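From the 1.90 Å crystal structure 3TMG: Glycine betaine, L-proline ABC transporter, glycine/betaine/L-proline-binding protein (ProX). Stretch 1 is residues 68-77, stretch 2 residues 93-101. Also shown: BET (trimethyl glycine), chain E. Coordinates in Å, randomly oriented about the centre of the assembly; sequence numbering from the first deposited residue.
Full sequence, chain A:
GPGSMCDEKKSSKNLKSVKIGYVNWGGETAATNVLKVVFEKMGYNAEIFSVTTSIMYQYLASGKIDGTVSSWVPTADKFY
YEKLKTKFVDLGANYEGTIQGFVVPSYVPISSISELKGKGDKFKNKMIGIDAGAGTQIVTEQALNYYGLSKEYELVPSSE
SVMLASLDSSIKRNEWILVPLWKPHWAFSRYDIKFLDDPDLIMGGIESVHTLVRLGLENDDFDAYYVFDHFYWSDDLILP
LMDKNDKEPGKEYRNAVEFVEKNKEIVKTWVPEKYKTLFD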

# COMPACT_ATOMS: atom_id res chain seq x y z
N THR A 68 -4.37 -6.84 -9.57
CA THR A 68 -3.56 -6.07 -8.63
C THR A 68 -3.93 -6.55 -7.23
O THR A 68 -5.12 -6.87 -6.98
N VAL A 69 -2.95 -6.59 -6.33
CA VAL A 69 -3.23 -6.86 -4.92
C VAL A 69 -3.03 -5.56 -4.09
O VAL A 69 -2.79 -5.61 -2.88
N SER A 70 -3.15 -4.41 -4.78
CA SER A 70 -2.76 -3.12 -4.18
C SER A 70 -3.90 -2.11 -3.99
O SER A 70 -3.62 -0.94 -3.77
N SER A 71 -5.16 -2.54 -4.03
CA SER A 71 -6.28 -1.57 -3.96
C SER A 71 -6.65 -1.19 -2.53
O SER A 71 -7.07 -2.05 -1.75
N TRP A 72 -6.52 0.10 -2.20
CA TRP A 72 -6.80 0.56 -0.81
C TRP A 72 -8.16 1.15 -0.79
O TRP A 72 -8.38 2.26 -1.31
N VAL A 73 -9.11 0.44 -0.18
CA VAL A 73 -10.53 0.83 -0.29
C VAL A 73 -11.29 0.65 1.01
O VAL A 73 -10.88 -0.20 1.82
N PRO A 74 -12.41 1.42 1.18
CA PRO A 74 -12.97 2.33 0.14
C PRO A 74 -12.34 3.74 0.04
O PRO A 74 -12.51 4.40 -1.00
N THR A 75 -11.61 4.19 1.06
CA THR A 75 -11.33 5.62 1.15
C THR A 75 -10.15 6.11 0.30
O THR A 75 -10.31 7.06 -0.51
N ALA A 76 -9.00 5.44 0.45
CA ALA A 76 -7.78 5.94 -0.20
C ALA A 76 -7.96 6.01 -1.69
O ALA A 76 -7.63 7.03 -2.31
N ASP A 77 -8.50 4.94 -2.30
CA ASP A 77 -8.56 4.87 -3.76
C ASP A 77 -9.89 5.24 -4.38
O ASP A 77 -10.10 4.95 -5.56
N ALA A 93 -10.87 -8.73 0.33
CA ALA A 93 -9.68 -8.17 0.98
C ALA A 93 -8.59 -9.21 0.96
O ALA A 93 -8.87 -10.39 1.21
N ASN A 94 -7.35 -8.78 0.68
CA ASN A 94 -6.19 -9.66 0.95
C ASN A 94 -5.49 -9.32 2.27
O ASN A 94 -4.58 -10.05 2.71
N TYR A 95 -5.88 -8.19 2.87
CA TYR A 95 -5.30 -7.71 4.11
C TYR A 95 -6.37 -6.82 4.77
O TYR A 95 -6.97 -5.96 4.10
N GLU A 96 -6.60 -7.00 6.08
CA GLU A 96 -7.56 -6.15 6.81
C GLU A 96 -6.88 -5.45 7.98
O GLU A 96 -6.06 -6.06 8.67
N GLY A 97 -7.23 -4.16 8.17
CA GLY A 97 -6.74 -3.37 9.28
C GLY A 97 -5.91 -2.16 8.89
O GLY A 97 -5.14 -1.66 9.73
N THR A 98 -6.11 -1.63 7.69
CA THR A 98 -5.34 -0.46 7.28
C THR A 98 -5.81 0.77 8.01
O THR A 98 -6.99 0.87 8.35
N ILE A 99 -4.92 1.76 8.16
CA ILE A 99 -5.35 3.10 8.57
C ILE A 99 -4.44 4.04 7.80
O ILE A 99 -3.23 3.76 7.69
N GLN A 100 -4.97 5.16 7.32
CA GLN A 100 -4.12 6.22 6.78
C GLN A 100 -4.46 7.49 7.55
O GLN A 100 -5.57 7.62 8.09
N GLY A 101 -3.49 8.39 7.69
CA GLY A 101 -3.79 9.63 8.42
C GLY A 101 -2.56 10.53 8.54
O GLY A 101 -1.52 10.26 7.93

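The indole of W72 is sandwiched between protein and ligand: T98 CG2 lies over one face of the ring and C2 of the bound trimethyl glycine (BET) over the opposite face. On the protein side the geometry is that of a CH-pi contact, with T98 CG2 3.8 Å from the centroid of the W72 six-membered ring and only 14° off the ring normal. W72 points its CA-to-CB bond toward stretch 2 and adopts chi1 m (-84°) with chi2 at 59°. T98, chi1 p, also points toward its partner, and the closest approach is W72 CZ3 to T98 CB at 3.5 Å. The carbonyl of I99 sits near the ring plane at the edge, its O 4.3 Å from W72 CZ3, while the I99 side chain points away.

The ligand carboxylate touches stretch 1 as well, BET OXT lying 3.3 Å from W72 CG and 3.2 Å from A76 CB. That same methyl faces stretch 2, where A76 CB packs 3.5 Å from Q100 OE1. Q100 (chi1 p, chi2 t) extends its amide across this end of the contact, bringing NE2 to 3.6 Å from the methyl CG2 of T75, itself chi1 m. These are van der Waals contacts; both amide atoms of Q100 find hydrogen bonds elsewhere in the structure.

At the other end, a single hydrogen bond joins the stretches. N94, chi1 p, points toward stretch 1 and donates from ND2 to V69 O at 3.2 Å, with an N-H...O angle of 148°. The same ND2 lies 3.6 Å from V69 CB, so the amide packs against the valine (chi1 m) it bonds.

Within stretch 1, W72 N donates to D77 OD2 (3.0 Å) and D77 N to W72 O (2.9 Å), tying the tryptophan backbone to D77, which sits at the N-cap position just before a helix; its side chain makes no capping bond.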

# COMPACT_ATOMS: atom_id res chain seq x y z
CB THR A 68 -3.77 -4.54 -8.77
OG1 THR A 68 -3.12 -3.87 -7.71
CG2 THR A 68 -5.27 -4.14 -8.71
CB VAL A 69 -2.41 -8.06 -4.36
CG1 VAL A 69 -2.90 -9.32 -5.04
CG2 VAL A 69 -0.89 -7.89 -4.56
CB SER A 70 -1.68 -2.44 -5.03
OG SER A 70 -0.49 -3.22 -5.03
CB SER A 71 -7.51 -2.11 -4.72
OG SER A 71 -8.65 -1.28 -4.61
CB TRP A 72 -5.77 1.58 -0.33
CG TRP A 72 -4.53 0.92 0.22
CD1 TRP A 72 -3.66 0.03 -0.43
CD2 TRP A 72 -3.95 1.16 1.53
NE1 TRP A 72 -2.64 -0.35 0.43
CE2 TRP A 72 -2.77 0.30 1.63
CE3 TRP A 72 -4.30 1.97 2.63
CZ2 TRP A 72 -1.97 0.29 2.76
CZ3 TRP A 72 -3.49 1.93 3.77
CH2 TRP A 72 -2.35 1.11 3.82
CB VAL A 73 -11.29 -0.01 -1.35
CG1 VAL A 73 -10.97 0.53 -2.74
CG2 VAL A 73 -10.93 -1.49 -1.21
CB PRO A 74 -14.44 2.48 0.60
CG PRO A 74 -14.30 2.49 2.10
CD PRO A 74 -13.31 1.36 2.35
CB THR A 75 -11.16 6.13 2.59
OG1 THR A 75 -12.36 5.84 3.31
CG2 THR A 75 -10.91 7.70 2.59
CB ALA A 76 -6.57 5.08 0.17
CB ASP A 77 -8.12 3.50 -4.30
CG ASP A 77 -6.65 3.20 -4.04
OD1 ASP A 77 -5.90 4.05 -3.46
OD2 ASP A 77 -6.26 2.06 -4.40
CB ALA A 93 -9.97 -7.77 2.44
CB ASN A 94 -5.19 -9.61 -0.22
CG ASN A 94 -4.63 -8.22 -0.47
OD1 ASN A 94 -4.02 -7.61 0.41
ND2 ASN A 94 -4.82 -7.73 -1.69
CB TYR A 95 -3.99 -6.86 3.86
CG TYR A 95 -3.49 -6.23 5.18
CD1 TYR A 95 -3.98 -4.97 5.61
CD2 TYR A 95 -2.58 -6.93 6.02
CE1 TYR A 95 -3.59 -4.42 6.83
CE2 TYR A 95 -2.18 -6.37 7.25
CZ TYR A 95 -2.70 -5.14 7.64
OH TYR A 95 -2.30 -4.57 8.82
CB GLU A 96 -8.78 -6.95 7.31
CG GLU A 96 -9.56 -7.57 6.14
CD GLU A 96 -10.86 -8.24 6.52
OE1 GLU A 96 -11.36 -8.01 7.62
OE2 GLU A 96 -11.42 -8.97 5.67
CB THR A 98 -5.42 -0.13 5.76
OG1 THR A 98 -6.77 0.25 5.39
CG2 THR A 98 -4.94 -1.37 4.94
CB ILE A 99 -5.11 3.31 10.11
CG1 ILE A 99 -5.92 2.33 10.96
CG2 ILE A 99 -5.30 4.78 10.54
CD1 ILE A 99 -5.58 2.41 12.46
CB GLN A 100 -4.34 6.42 5.25
CG GLN A 100 -5.83 6.60 4.88
CD GLN A 100 -6.10 7.18 3.50
OE1 GLN A 100 -5.22 7.20 2.62
NE2 GLN A 100 -7.35 7.62 3.27
N BET E . -0.52 3.55 0.47
CA BET E . -1.51 3.12 -0.53
C BET E . -2.53 4.26 -0.70
O BET E . -2.32 5.31 -1.36
OXT BET E . -3.57 4.09 -0.11
C1 BET E . 0.42 2.47 0.81
C2 BET E . -1.17 3.96 1.70
C3 BET E . 0.24 4.71 -0.06